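Side-chain contacts in esterase (Rhizomucor miehei CAU432, PDB 4WY8), which probably hydrolyses carboxylic esters as a fungal carboxylesterase of the alpha/beta hydrolase fold: residues Ala111-Ile116 against Lys316-Glu321; Glu134-Val139 against Ile175-Leu180; Lys216-Phe221 against Asp261-Glu266; Gly292-Ala297 against Glu305-Ile310. All blocks are in the same frame, centred on the assembly; numbering follows the deposited sequence.

In the fold
The four contacts lie in one alpha/beta hydrolase fold with a central mixed sheet. Contact 1 joins chain parts 200 residues apart; within that loop contacts 2, 3 and 4 come in series. Contacts 1 and 4 share helix 301-322, with centres about 17 Å apart. Contact 2 packs helix 130-143 on helix 165-179; its centre is about 25 Å from that of contact 4, on the opposite side of the chain's centre. Contact 3 sets helix 215-225 against the turn before helix 264-276 and holds the likely triad acid D261. Contact 4, centred about 19 Å away, begins just after the likely triad histidine H291. Contacts 1 and 2 are scaffold packing, centred about 30 and 25 Å from contact 3.

Contact 1. Residues Ala111-Ile116 against Lys316-Glu321; sequences ARAAVI and KTWKLE
W318 has CG opposite its carbonyl carbon (chi1 -64°), which sends the indole off helix 301-322 toward A111 and A113. A chi2 of -29° sets the tilt of the indole, whose far carbons CZ3 and CH2 make the contact. CZ3 lies 3.9 Å from A111 O, and this oxygen sits at the ring edge, near the ring plane. The neighbouring carbon CH2 meets two methyl groups. It is 4.2 Å from A111 CB and 4.2 Å from A113 CB. The A113 methyl comes in at an oblique angle to the ring.

Between the two alanines R112 has a positive phi of 52°. The chain turns here, and both flanking methyls point at the tryptophan. The backbones stay well apart, with the CA atoms of A111 and W318 10.9 Å from each other. The large indole bridges that distance. Its pyrrole nitrogen NE1 is not used on the alanines; it makes a weak hydrogen bond to K157 O. P82 also touches the W318 side chain.

All three touching residues are buried, and their contact is mainly van der Waals packing. Elsewhere on the helix, K316 forms a salt bridge with D308 of the second subunit. This is scaffold packing of the alpha/beta hydrolase fold: the C-terminal helix 301-322 closes over the connection between helix 101-111 and strand 114-118.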
loop_
_atom_site.group_PDB
_atom_site.type_symbol
_atom_site.label_atom_id
_atom_site.label_comp_id
_atom_site.label_asym_id
_atom_site.label_seq_id
_atom_site.Cartn_x
_atom_site.Cartn_y
_atom_site.Cartn_z
ATOM N N ALA A 111 -0.658 -15.980 2.497
ATOM C CA ALA A 111 -1.732 -15.703 3.445
ATOM C C ALA A 111 -2.010 -16.913 4.326
ATOM O O ALA A 111 -2.673 -16.791 5.353
ATOM C CB ALA A 111 -3.010 -15.286 2.704
ATOM N N ARG A 112 -1.480 -18.070 3.931
ATOM C CA ARG A 112 -1.798 -19.341 4.591
ATOM C C ARG A 112 -3.309 -19.502 4.659
ATOM O O ARG A 112 -3.889 -19.648 5.731
ATOM C CB ARG A 112 -1.161 -19.425 5.991
ATOM C CG ARG A 112 0.352 -19.588 5.930
ATOM C CD ARG A 112 0.982 -19.953 7.282
ATOM N NE ARG A 112 0.502 -21.241 7.776
ATOM C CZ ARG A 112 0.993 -22.411 7.381
ATOM N NH1 ARG A 112 1.973 -22.452 6.485
ATOM N NH2 ARG A 112 0.501 -23.534 7.872
ATOM N N ALA A 113 -3.935 -19.437 3.493
ATOM C CA ALA A 113 -5.381 -19.439 3.388
ATOM C C ALA A 113 -5.794 -20.496 2.404
ATOM O O ALA A 113 -4.950 -21.006 1.654
ATOM C CB ALA A 113 -5.881 -18.076 2.941
ATOM N N ALA A 114 -7.074 -20.858 2.418
ATOM C CA ALA A 114 -7.644 -21.634 1.328
ATOM C C ALA A 114 -8.153 -20.655 0.291
ATOM O O ALA A 114 -9.070 -19.871 0.564
ATOM C CB ALA A 114 -8.782 -22.546 1.809
ATOM N N VAL A 115 -7.552 -20.663 -0.889
ATOM C CA VAL A 115 -8.077 -19.809 -1.939
ATOM C C VAL A 115 -9.087 -20.611 -2.755
ATOM O O VAL A 115 -8.795 -21.691 -3.293
ATOM C CB VAL A 115 -6.969 -19.236 -2.831
ATOM C CG1 VAL A 115 -7.565 -18.361 -3.868
ATOM C CG2 VAL A 115 -5.997 -18.415 -1.984
ATOM N N ILE A 116 -10.304 -20.094 -2.793
ATOM C CA ILE A 116 -11.389 -20.738 -3.499
ATOM C C ILE A 116 -11.651 -19.990 -4.801
ATOM O O ILE A 116 -12.258 -18.920 -4.831
ATOM C CB ILE A 116 -12.630 -20.797 -2.606
ATOM C CG1 ILE A 116 -12.273 -21.582 -1.328
ATOM C CG2 ILE A 116 -13.776 -21.459 -3.323
ATOM C CD1 ILE A 116 -13.255 -21.410 -0.210
ATOM N N LYS A 316 -4.880 -8.163 9.235
ATOM C CA LYS A 316 -5.590 -7.235 10.126
ATOM C C LYS A 316 -7.127 -7.483 10.117
ATOM O O LYS A 316 -7.770 -7.507 11.173
ATOM C CB LYS A 316 -5.267 -5.781 9.772
ATOM C CG LYS A 316 -6.043 -4.748 10.599
ATOM C CD LYS A 316 -5.951 -5.061 12.102
ATOM C CE LYS A 316 -4.498 -5.037 12.592
ATOM N NZ LYS A 316 -3.919 -3.661 12.681
ATOM N N THR A 317 -7.710 -7.666 8.931
ATOM C CA THR A 317 -9.143 -7.976 8.816
ATOM C C THR A 317 -9.559 -9.172 9.709
ATOM O O THR A 317 -10.525 -9.103 10.497
ATOM C CB THR A 317 -9.515 -8.284 7.346
ATOM O OG1 THR A 317 -9.136 -7.187 6.504
ATOM C CG2 THR A 317 -10.996 -8.531 7.211
ATOM N N TRP A 318 -8.808 -10.261 9.595
ATOM C CA TRP A 318 -9.080 -11.472 10.373
ATOM C C TRP A 318 -8.874 -11.228 11.867
ATOM O O TRP A 318 -9.647 -11.729 12.680
ATOM C CB TRP A 318 -8.186 -12.621 9.890
ATOM C CG TRP A 318 -8.482 -13.024 8.473
ATOM C CD1 TRP A 318 -9.687 -12.931 7.836
ATOM C CD2 TRP A 318 -7.561 -13.578 7.510
ATOM N NE1 TRP A 318 -9.573 -13.398 6.545
ATOM C CE2 TRP A 318 -8.283 -13.787 6.320
ATOM C CE3 TRP A 318 -6.201 -13.913 7.546
ATOM C CZ2 TRP A 318 -7.683 -14.324 5.169
ATOM C CZ3 TRP A 318 -5.610 -14.429 6.399
ATOM C CH2 TRP A 318 -6.355 -14.629 5.230
ATOM N N LYS A 319 -7.879 -10.415 12.229
ATOM C CA LYS A 319 -7.704 -10.072 13.642
ATOM C C LYS A 319 -8.915 -9.332 14.181
ATOM O O LYS A 319 -9.326 -9.572 15.318
ATOM C CB LYS A 319 -6.445 -9.224 13.881
ATOM C CG LYS A 319 -5.138 -10.021 13.912
ATOM C CD LYS A 319 -3.910 -9.126 14.143
ATOM C CE LYS A 319 -2.626 -9.875 13.769
ATOM N NZ LYS A 319 -1.367 -9.067 13.928
ATOM N N LEU A 320 -9.513 -8.469 13.389
ATOM C CA LEU A 320 -10.660 -7.725 13.779
ATOM C C LEU A 320 -11.822 -8.621 14.103
ATOM O O LEU A 320 -12.560 -8.335 14.989
ATOM C CB LEU A 320 -11.074 -6.734 12.702
ATOM C CG LEU A 320 -10.147 -5.573 12.472
ATOM C CD1 LEU A 320 -10.328 -4.977 11.115
ATOM C CD2 LEU A 320 -10.148 -4.507 13.523
ATOM N N GLU A 321 -11.949 -9.707 13.367
ATOM C CA GLU A 321 -13.024 -10.640 13.508
ATOM C C GLU A 321 -12.885 -11.475 14.781
ATOM O O GLU A 321 -13.827 -11.764 15.467
ATOM C CB GLU A 321 -13.000 -11.648 12.360
ATOM C CG GLU A 321 -13.162 -11.174 10.929
ATOM C CD GLU A 321 -14.229 -10.141 10.739
ATOM O OE1 GLU A 321 -15.428 -10.437 10.897
ATOM O OE2 GLU A 321 -13.838 -9.040 10.380
#

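Contact 2. Residues Glu134-Val139 against Ile175-Leu180; sequences ECLDAV and IRAKQL
L136 and A177 mark the closest backbone approach, with 7.4 Å between their CA atoms. L136 is on helix 130-143 and A177 is near the end of helix 165-179. L180 is the first residue to leave helical backbone angles there, and its CB is directed at the other helix.

L136 carries the contact alone on its side. Its CG is opposite the backbone N (chi1 175°), and its two methyls spread over three partners. CD2 presses on R176 CG at 3.5 Å, and the two side chains cross at about a right angle. The R176 chain bends at chi2, which brings one guanidinium face to the same methyl, with NH1 3.9 Å from L136 CD2. L180 CD2 touches L136 CD2 at 3.9 Å. The other methyl, L136 CD1, rests 4.2 Å from A177 CB.

Nearby, D137 pairs with R60. Between the helices the leucine methyl packs on the R176 CG methylene and one guanidinium face, so the contact rests on van der Waals packing and not on a polar bond.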
loop_
_atom_site.group_PDB
_atom_site.type_symbol
_atom_site.label_atom_id
_atom_site.label_comp_id
_atom_site.label_asym_id
_atom_site.label_seq_id
_atom_site.Cartn_x
_atom_site.Cartn_y
_atom_site.Cartn_z
ATOM N N GLU A 134 -23.276 -17.054 -10.503
ATOM C CA GLU A 134 -22.410 -18.174 -10.123
ATOM C C GLU A 134 -21.510 -17.809 -8.931
ATOM O O GLU A 134 -21.342 -18.610 -7.997
ATOM C CB GLU A 134 -21.547 -18.632 -11.302
ATOM C CG GLU A 134 -22.341 -19.349 -12.405
ATOM C CD GLU A 134 -21.568 -19.504 -13.717
ATOM O OE1 GLU A 134 -20.510 -18.849 -13.886
ATOM O OE2 GLU A 134 -22.019 -20.286 -14.586
ATOM N N CYS A 135 -20.939 -16.602 -8.956
ATOM C CA CYS A 135 -19.994 -16.191 -7.915
ATOM C C CYS A 135 -20.675 -16.013 -6.560
ATOM O O CYS A 135 -20.142 -16.429 -5.502
ATOM C CB CYS A 135 -19.274 -14.891 -8.318
ATOM S SG CYS A 135 -18.183 -15.091 -9.781
ATOM N N LEU A 136 -21.853 -15.398 -6.601
ATOM C CA LEU A 136 -22.657 -15.224 -5.408
ATOM C C LEU A 136 -23.018 -16.587 -4.862
ATOM O O LEU A 136 -22.840 -16.851 -3.678
ATOM C CB LEU A 136 -23.913 -14.401 -5.718
ATOM C CG LEU A 136 -24.900 -14.255 -4.561
ATOM C CD1 LEU A 136 -24.354 -13.409 -3.377
ATOM C CD2 LEU A 136 -26.193 -13.653 -5.096
ATOM N N ASP A 137 -23.454 -17.484 -5.735
ATOM C CA ASP A 137 -23.770 -18.842 -5.298
ATOM C C ASP A 137 -22.571 -19.547 -4.647
ATOM O O ASP A 137 -22.729 -20.323 -3.693
ATOM C CB ASP A 137 -24.257 -19.683 -6.472
ATOM C CG ASP A 137 -25.728 -19.464 -6.788
ATOM O OD1 ASP A 137 -26.440 -18.833 -5.970
ATOM O OD2 ASP A 137 -26.172 -19.947 -7.858
ATOM N N ALA A 138 -21.381 -19.311 -5.185
ATOM C CA ALA A 138 -20.163 -19.887 -4.607
ATOM C C ALA A 138 -19.860 -19.343 -3.204
ATOM O O ALA A 138 -19.542 -20.105 -2.291
ATOM C CB ALA A 138 -18.991 -19.640 -5.520
ATOM N N VAL A 139 -19.949 -18.026 -3.033
ATOM C CA VAL A 139 -19.763 -17.434 -1.705
ATOM C C VAL A 139 -20.797 -17.968 -0.707
ATOM O O VAL A 139 -20.458 -18.346 0.420
ATOM C CB VAL A 139 -19.857 -15.894 -1.750
ATOM C CG1 VAL A 139 -19.816 -15.300 -0.336
ATOM C CG2 VAL A 139 -18.741 -15.307 -2.621
ATOM N N ILE A 175 -22.366 -6.002 -3.020
ATOM C CA ILE A 175 -23.645 -5.261 -3.039
ATOM C C ILE A 175 -24.853 -6.222 -3.057
ATOM O O ILE A 175 -25.869 -6.032 -2.353
ATOM C CB ILE A 175 -23.749 -4.341 -4.245
ATOM C CG1 ILE A 175 -22.563 -3.377 -4.277
ATOM C CG2 ILE A 175 -25.101 -3.601 -4.256
ATOM C CD1 ILE A 175 -22.426 -2.640 -5.613
ATOM N N ARG A 176 -24.737 -7.264 -3.868
ATOM C CA ARG A 176 -25.800 -8.244 -3.986
ATOM C C ARG A 176 -26.073 -9.007 -2.683
ATOM O O ARG A 176 -27.226 -9.170 -2.297
ATOM C CB ARG A 176 -25.483 -9.233 -5.101
ATOM C CG ARG A 176 -26.630 -10.162 -5.334
ATOM C CD ARG A 176 -27.791 -9.406 -5.977
ATOM N NE ARG A 176 -29.041 -10.122 -5.779
ATOM C CZ ARG A 176 -29.408 -11.196 -6.465
ATOM N NH1 ARG A 176 -28.623 -11.685 -7.417
ATOM N NH2 ARG A 176 -30.567 -11.774 -6.196
ATOM N N ALA A 177 -25.023 -9.460 -2.003
ATOM C CA ALA A 177 -25.208 -10.151 -0.738
ATOM C C ALA A 177 -25.849 -9.201 0.281
ATOM O O ALA A 177 -26.667 -9.614 1.096
ATOM C CB ALA A 177 -23.868 -10.693 -0.204
ATOM N N LYS A 178 -25.467 -7.931 0.240
ATOM C CA LYS A 178 -26.110 -6.954 1.119
ATOM C C LYS A 178 -27.615 -6.890 0.850
ATOM O O LYS A 178 -28.419 -6.892 1.778
ATOM C CB LYS A 178 -25.507 -5.562 0.945
ATOM C CG LYS A 178 -26.278 -4.497 1.742
ATOM C CD LYS A 178 -26.038 -3.085 1.237
ATOM C CE LYS A 178 -26.893 -2.071 1.990
ATOM N NZ LYS A 178 -26.685 -0.675 1.486
ATOM N N GLN A 179 -27.990 -6.831 -0.424
ATOM C CA GLN A 179 -29.414 -6.778 -0.781
ATOM C C GLN A 179 -30.209 -8.032 -0.358
ATOM O O GLN A 179 -31.424 -7.964 -0.146
ATOM C CB GLN A 179 -29.556 -6.508 -2.280
ATOM C CG GLN A 179 -29.202 -5.050 -2.561
ATOM C CD GLN A 179 -29.609 -4.562 -3.931
ATOM O OE1 GLN A 179 -30.107 -5.331 -4.771
ATOM N NE2 GLN A 179 -29.422 -3.259 -4.161
ATOM N N LEU A 180 -29.529 -9.170 -0.249
ATOM C CA LEU A 180 -30.161 -10.399 0.252
ATOM C C LEU A 180 -30.091 -10.539 1.788
ATOM O O LEU A 180 -30.416 -11.590 2.341
ATOM C CB LEU A 180 -29.537 -11.622 -0.419
ATOM C CG LEU A 180 -30.032 -12.011 -1.833
ATOM C CD1 LEU A 180 -30.415 -10.853 -2.748
ATOM C CD2 LEU A 180 -29.057 -12.967 -2.522
#

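Contact 3. Residues Lys216-Phe221 against Asp261-Glu266; sequences KLMVWF and DVLREE
V262 and L263, just after D261, meet M218 of helix 215-225. D261 OD1 accepts L263 N at 3.0 Å along a nearly straight bond (175°), with the N-H coming from well above the carboxylate plane. This is a capping bond at the entrance to helix 264-276. D261 OD2 bonds to H291 ND1, consistent with a Ser-His-Asp triad completed by S164.

V262 follows in a type I turn. Its CG2 lies 4.2 Å from M218 CG, and the two side chains run past each other in opposite directions. L263 comes next, with CD2 4.1 Å from M218 CE. The methionine reaches it because its chain bends at chi2 (-52°) and again at chi3. L263 also touches H291, while Y204 packs on M218, V262 and L263.

R264 and E265 do not reach M218; they form a salt bridge with each other. R264 NE meets the anti lone pair of E265 OE2 at 3.0 Å, close to the guanidinium plane. E266 OE2 then accepts T195 N and D196 N.

The bonds from L263 N to OD1 and from H291 to OD2 both hold the D261 carboxylate, which probably helps fix its orientation. Beside this pair, M218 makes buried, apolar packing with V262 and L263.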
loop_
_atom_site.group_PDB
_atom_site.type_symbol
_atom_site.label_atom_id
_atom_site.label_comp_id
_atom_site.label_asym_id
_atom_site.label_seq_id
_atom_site.Cartn_x
_atom_site.Cartn_y
_atom_site.Cartn_z
ATOM N N LYS A 216 -9.691 -0.115 -26.597
ATOM C CA LYS A 216 -10.252 -1.008 -27.596
ATOM C C LYS A 216 -10.670 -2.346 -26.988
ATOM O O LYS A 216 -11.770 -2.866 -27.234
ATOM C CB LYS A 216 -9.230 -1.210 -28.711
ATOM C CG LYS A 216 -9.846 -1.717 -29.977
ATOM C CD LYS A 216 -8.844 -1.760 -31.114
ATOM C CE LYS A 216 -9.606 -1.888 -32.430
ATOM N NZ LYS A 216 -10.727 -2.888 -32.312
ATOM N N LEU A 217 -9.757 -2.912 -26.212
ATOM C CA LEU A 217 -9.989 -4.150 -25.502
ATOM C C LEU A 217 -11.144 -4.016 -24.477
ATOM O O LEU A 217 -11.988 -4.901 -24.366
ATOM C CB LEU A 217 -8.687 -4.585 -24.831
ATOM C CG LEU A 217 -8.433 -6.071 -24.669
ATOM C CD1 LEU A 217 -8.681 -6.799 -25.969
ATOM C CD2 LEU A 217 -6.992 -6.255 -24.236
ATOM N N MET A 218 -11.210 -2.902 -23.754
ATOM C CA MET A 218 -12.301 -2.725 -22.795
ATOM C C MET A 218 -13.653 -2.727 -23.528
ATOM O O MET A 218 -14.607 -3.369 -23.078
ATOM C CB MET A 218 -12.116 -1.433 -21.982
ATOM C CG MET A 218 -11.128 -1.567 -20.806
ATOM S SD MET A 218 -11.499 -2.968 -19.703
ATOM C CE MET A 218 -13.183 -2.569 -19.203
ATOM N N VAL A 219 -13.709 -2.060 -24.683
ATOM C CA VAL A 219 -14.919 -2.015 -25.489
ATOM C C VAL A 219 -15.317 -3.398 -25.959
ATOM O O VAL A 219 -16.484 -3.794 -25.861
ATOM C CB VAL A 219 -14.736 -1.073 -26.710
ATOM C CG1 VAL A 219 -15.891 -1.227 -27.711
ATOM C CG2 VAL A 219 -14.615 0.368 -26.226
ATOM N N TRP A 220 -14.338 -4.145 -26.445
ATOM C CA TRP A 220 -14.575 -5.516 -26.855
ATOM C C TRP A 220 -15.139 -6.405 -25.707
ATOM O O TRP A 220 -16.126 -7.166 -25.870
ATOM C CB TRP A 220 -13.263 -6.058 -27.398
ATOM C CG TRP A 220 -13.296 -7.398 -28.029
ATOM C CD1 TRP A 220 -13.799 -7.718 -29.264
ATOM C CD2 TRP A 220 -12.734 -8.602 -27.497
ATOM N NE1 TRP A 220 -13.601 -9.054 -29.514
ATOM C CE2 TRP A 220 -12.949 -9.619 -28.448
ATOM C CE3 TRP A 220 -12.072 -8.920 -26.303
ATOM C CZ2 TRP A 220 -12.543 -10.939 -28.236
ATOM C CZ3 TRP A 220 -11.657 -10.223 -26.095
ATOM C CH2 TRP A 220 -11.896 -11.224 -27.059
ATOM N N PHE A 221 -14.510 -6.294 -24.545
ATOM C CA PHE A 221 -14.961 -7.001 -23.350
ATOM C C PHE A 221 -16.414 -6.664 -22.997
ATOM O O PHE A 221 -17.261 -7.546 -22.854
ATOM C CB PHE A 221 -14.076 -6.636 -22.171
ATOM C CG PHE A 221 -12.709 -7.253 -22.209
ATOM C CD1 PHE A 221 -12.515 -8.520 -22.736
ATOM C CD2 PHE A 221 -11.628 -6.581 -21.642
ATOM C CE1 PHE A 221 -11.252 -9.090 -22.728
ATOM C CE2 PHE A 221 -10.370 -7.137 -21.619
ATOM C CZ PHE A 221 -10.173 -8.392 -22.152
ATOM N N ASP A 261 -3.094 3.066 -16.052
ATOM C CA ASP A 261 -4.192 2.115 -16.284
ATOM C C ASP A 261 -5.418 2.909 -16.692
ATOM O O ASP A 261 -5.743 3.920 -16.046
ATOM C CB ASP A 261 -4.473 1.289 -15.009
ATOM C CG ASP A 261 -5.589 0.225 -15.189
ATOM O OD1 ASP A 261 -6.155 0.046 -16.306
ATOM O OD2 ASP A 261 -5.870 -0.486 -14.186
ATOM N N VAL A 262 -6.094 2.469 -17.757
ATOM C CA VAL A 262 -7.310 3.157 -18.194
ATOM C C VAL A 262 -8.388 3.122 -17.107
ATOM O O VAL A 262 -9.203 4.040 -17.013
ATOM C CB VAL A 262 -7.899 2.550 -19.495
ATOM C CG1 VAL A 262 -6.971 2.808 -20.664
ATOM C CG2 VAL A 262 -8.196 1.049 -19.324
ATOM N N LEU A 263 -8.351 2.102 -16.252
ATOM C CA LEU A 263 -9.371 1.929 -15.210
ATOM C C LEU A 263 -9.049 2.681 -13.931
ATOM O O LEU A 263 -9.757 2.543 -12.928
ATOM C CB LEU A 263 -9.544 0.432 -14.870
ATOM C CG LEU A 263 -9.940 -0.491 -16.025
ATOM C CD1 LEU A 263 -10.072 -1.907 -15.526
ATOM C CD2 LEU A 263 -11.264 0.003 -16.652
ATOM N N ARG A 264 -7.952 3.431 -13.929
ATOM C CA ARG A 264 -7.508 4.071 -12.693
ATOM C C ARG A 264 -8.553 4.988 -12.080
ATOM O O ARG A 264 -8.892 4.875 -10.878
ATOM C CB ARG A 264 -6.243 4.875 -12.934
ATOM C CG ARG A 264 -5.739 5.556 -11.666
ATOM C CD ARG A 264 -4.534 6.425 -11.948
ATOM N NE ARG A 264 -4.910 7.693 -12.552
ATOM C CZ ARG A 264 -4.091 8.429 -13.294
ATOM N NH1 ARG A 264 -2.862 7.994 -13.536
ATOM N NH2 ARG A 264 -4.504 9.587 -13.801
ATOM N N GLU A 265 -9.076 5.893 -12.905
ATOM C CA GLU A 265 -9.988 6.919 -12.384
ATOM C C GLU A 265 -11.290 6.352 -11.829
ATOM O O GLU A 265 -11.726 6.789 -10.771
ATOM C CB GLU A 265 -10.254 7.960 -13.462
ATOM C CG GLU A 265 -9.035 8.845 -13.660
ATOM C CD GLU A 265 -8.556 9.443 -12.336
ATOM O OE1 GLU A 265 -9.401 10.027 -11.626
ATOM O OE2 GLU A 265 -7.359 9.301 -11.969
ATOM N N GLU A 266 -11.894 5.368 -12.500
ATOM C CA GLU A 266 -13.146 4.801 -12.014
ATOM C C GLU A 266 -12.966 3.948 -10.745
ATOM O O GLU A 266 -13.865 3.900 -9.897
ATOM C CB GLU A 266 -13.814 3.992 -13.126
ATOM C CG GLU A 266 -12.991 2.811 -13.611
ATOM C CD GLU A 266 -13.504 2.263 -14.928
ATOM O OE1 GLU A 266 -13.233 2.925 -15.966
ATOM O OE2 GLU A 266 -14.140 1.169 -14.950
#

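Contact 4. Residues Gly292-Ala297 against Glu305-Ile310; sequences GIFNLA and EILDHI
Apolar packing joins F294 and I293 to I306 and L307. The closest approach is F294 CZ to I306 CG2, 3.6 Å, with the methyl at the ring edge near its plane. I306 CB lies in that plane too. L307 comes obliquely to the ring, its CG 3.9 Å from F294 CE1. I293 takes the less roomy first torsion, with CG1 between the backbone N and the carbonyl carbon (chi1 57°). From there its CD1 reaches I306 CD1 at 4.0 Å, and its CG1 lies over one face of the F294 ring, offset toward the rim.

Polar bonds hold the loop backbone. F294 N is bonded to Y192 OH, and F294 O to T103 OG1. G292 to N295 form a type I turn, whose closing bond is weak.

Charged and ring contacts start from the same helix. D308 makes a salt bridge to R110. E305 pairs with R252 of the second subunit, and H309 stacks on H309 of that subunit.

The loop directly follows H291, the likely triad histidine, and leads into the C-terminal helix, the usual place of the histidine loop in alpha/beta hydrolases.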
loop_
_atom_site.group_PDB
_atom_site.type_symbol
_atom_site.label_atom_id
_atom_site.label_comp_id
_atom_site.label_asym_id
_atom_site.label_seq_id
_atom_site.Cartn_x
_atom_site.Cartn_y
_atom_site.Cartn_z
ATOM N N GLY A 292 -2.685 -5.622 -15.384
ATOM C CA GLY A 292 -2.454 -6.968 -15.881
ATOM C C GLY A 292 -1.292 -7.743 -15.278
ATOM O O GLY A 292 -0.942 -8.837 -15.755
ATOM N N ILE A 293 -0.729 -7.240 -14.188
ATOM C CA ILE A 293 0.414 -7.925 -13.623
ATOM C C ILE A 293 0.022 -9.224 -12.913
ATOM O O ILE A 293 0.885 -10.053 -12.632
ATOM C CB ILE A 293 1.209 -7.003 -12.691
ATOM C CG1 ILE A 293 0.354 -6.435 -11.566
ATOM C CG2 ILE A 293 1.778 -5.838 -13.510
ATOM C CD1 ILE A 293 1.151 -5.449 -10.706
ATOM N N PHE A 294 -1.267 -9.423 -12.643
ATOM C CA PHE A 294 -1.689 -10.622 -11.910
ATOM C C PHE A 294 -2.300 -11.746 -12.759
ATOM O O PHE A 294 -2.778 -12.756 -12.206
ATOM C CB PHE A 294 -2.673 -10.231 -10.799
ATOM C CG PHE A 294 -2.041 -9.408 -9.721
ATOM C CD1 PHE A 294 -1.081 -9.969 -8.889
ATOM C CD2 PHE A 294 -2.384 -8.074 -9.549
ATOM C CE1 PHE A 294 -0.475 -9.209 -7.892
ATOM C CE2 PHE A 294 -1.788 -7.302 -8.555
ATOM C CZ PHE A 294 -0.837 -7.872 -7.724
ATOM N N ASN A 295 -2.259 -11.604 -14.084
ATOM C CA ASN A 295 -2.742 -12.670 -14.979
ATOM C C ASN A 295 -1.678 -13.208 -15.933
ATOM O O ASN A 295 -1.987 -13.580 -17.073
ATOM C CB ASN A 295 -3.931 -12.166 -15.804
ATOM C CG ASN A 295 -3.585 -10.940 -16.652
ATOM O OD1 ASN A 295 -3.805 -9.801 -16.233
ATOM N ND2 ASN A 295 -3.089 -11.172 -17.867
ATOM N N LEU A 296 -0.436 -13.257 -15.468
ATOM C CA LEU A 296 0.681 -13.674 -16.310
ATOM C C LEU A 296 1.391 -14.898 -15.718
ATOM O O LEU A 296 1.101 -15.328 -14.581
ATOM C CB LEU A 296 1.660 -12.516 -16.489
ATOM C CG LEU A 296 1.009 -11.218 -17.013
ATOM C CD1 LEU A 296 2.007 -10.076 -17.048
ATOM C CD2 LEU A 296 0.355 -11.394 -18.399
ATOM N N ALA A 297 2.318 -15.465 -16.485
ATOM C CA ALA A 297 2.997 -16.693 -16.056
ATOM C C ALA A 297 3.914 -16.426 -14.876
ATOM O O ALA A 297 4.138 -17.307 -14.026
ATOM C CB ALA A 297 3.775 -17.300 -17.221
ATOM N N GLU A 305 5.228 -7.191 -4.061
ATOM C CA GLU A 305 5.046 -6.258 -2.948
ATOM C C GLU A 305 3.551 -6.097 -2.661
ATOM O O GLU A 305 3.104 -6.142 -1.512
ATOM C CB GLU A 305 5.661 -4.890 -3.245
ATOM C CG GLU A 305 7.124 -4.920 -3.659
ATOM C CD GLU A 305 8.066 -5.493 -2.603
ATOM O OE1 GLU A 305 7.798 -5.405 -1.371
ATOM O OE2 GLU A 305 9.097 -6.063 -3.030
ATOM N N ILE A 306 2.779 -5.952 -3.724
ATOM C CA ILE A 306 1.346 -5.751 -3.604
ATOM C C ILE A 306 0.714 -6.926 -2.909
ATOM O O ILE A 306 -0.116 -6.729 -2.025
ATOM C CB ILE A 306 0.689 -5.520 -4.978
ATOM C CG1 ILE A 306 1.020 -4.124 -5.501
ATOM C CG2 ILE A 306 -0.839 -5.672 -4.923
ATOM C CD1 ILE A 306 0.619 -3.955 -7.006
ATOM N N LEU A 307 1.116 -8.143 -3.260
ATOM C CA LEU A 307 0.600 -9.317 -2.538
ATOM C C LEU A 307 0.977 -9.313 -1.048
ATOM O O LEU A 307 0.164 -9.702 -0.205
ATOM C CB LEU A 307 1.081 -10.613 -3.189
ATOM C CG LEU A 307 0.397 -10.956 -4.510
ATOM C CD1 LEU A 307 0.786 -12.365 -4.870
ATOM C CD2 LEU A 307 -1.114 -10.854 -4.391
ATOM N N ASP A 308 2.195 -8.889 -0.710
ATOM C CA ASP A 308 2.557 -8.789 0.707
ATOM C C ASP A 308 1.649 -7.777 1.456
ATOM O O ASP A 308 1.235 -7.994 2.608
ATOM C CB ASP A 308 4.034 -8.396 0.853
ATOM C CG ASP A 308 4.989 -9.535 0.464
ATOM O OD1 ASP A 308 4.557 -10.723 0.453
ATOM O OD2 ASP A 308 6.175 -9.228 0.163
ATOM N N HIS A 309 1.341 -6.681 0.774
ATOM C CA HIS A 309 0.407 -5.688 1.282
ATOM C C HIS A 309 -0.995 -6.251 1.521
ATOM O O HIS A 309 -1.570 -6.108 2.617
ATOM C CB HIS A 309 0.351 -4.532 0.307
ATOM C CG HIS A 309 -0.494 -3.401 0.769
ATOM N ND1 HIS A 309 -0.678 -2.265 0.018
ATOM C CD2 HIS A 309 -1.190 -3.221 1.919
ATOM C CE1 HIS A 309 -1.451 -1.421 0.690
ATOM N NE2 HIS A 309 -1.777 -1.981 1.839
ATOM N N ILE A 310 -1.546 -6.889 0.493
ATOM C CA ILE A 310 -2.846 -7.537 0.598
ATOM C C ILE A 310 -2.884 -8.514 1.766
ATOM O O ILE A 310 -3.855 -8.562 2.515
ATOM C CB ILE A 310 -3.197 -8.294 -0.708
ATOM C CG1 ILE A 310 -3.497 -7.292 -1.835
ATOM C CG2 ILE A 310 -4.402 -9.213 -0.525
ATOM C CD1 ILE A 310 -3.592 -7.946 -3.189
#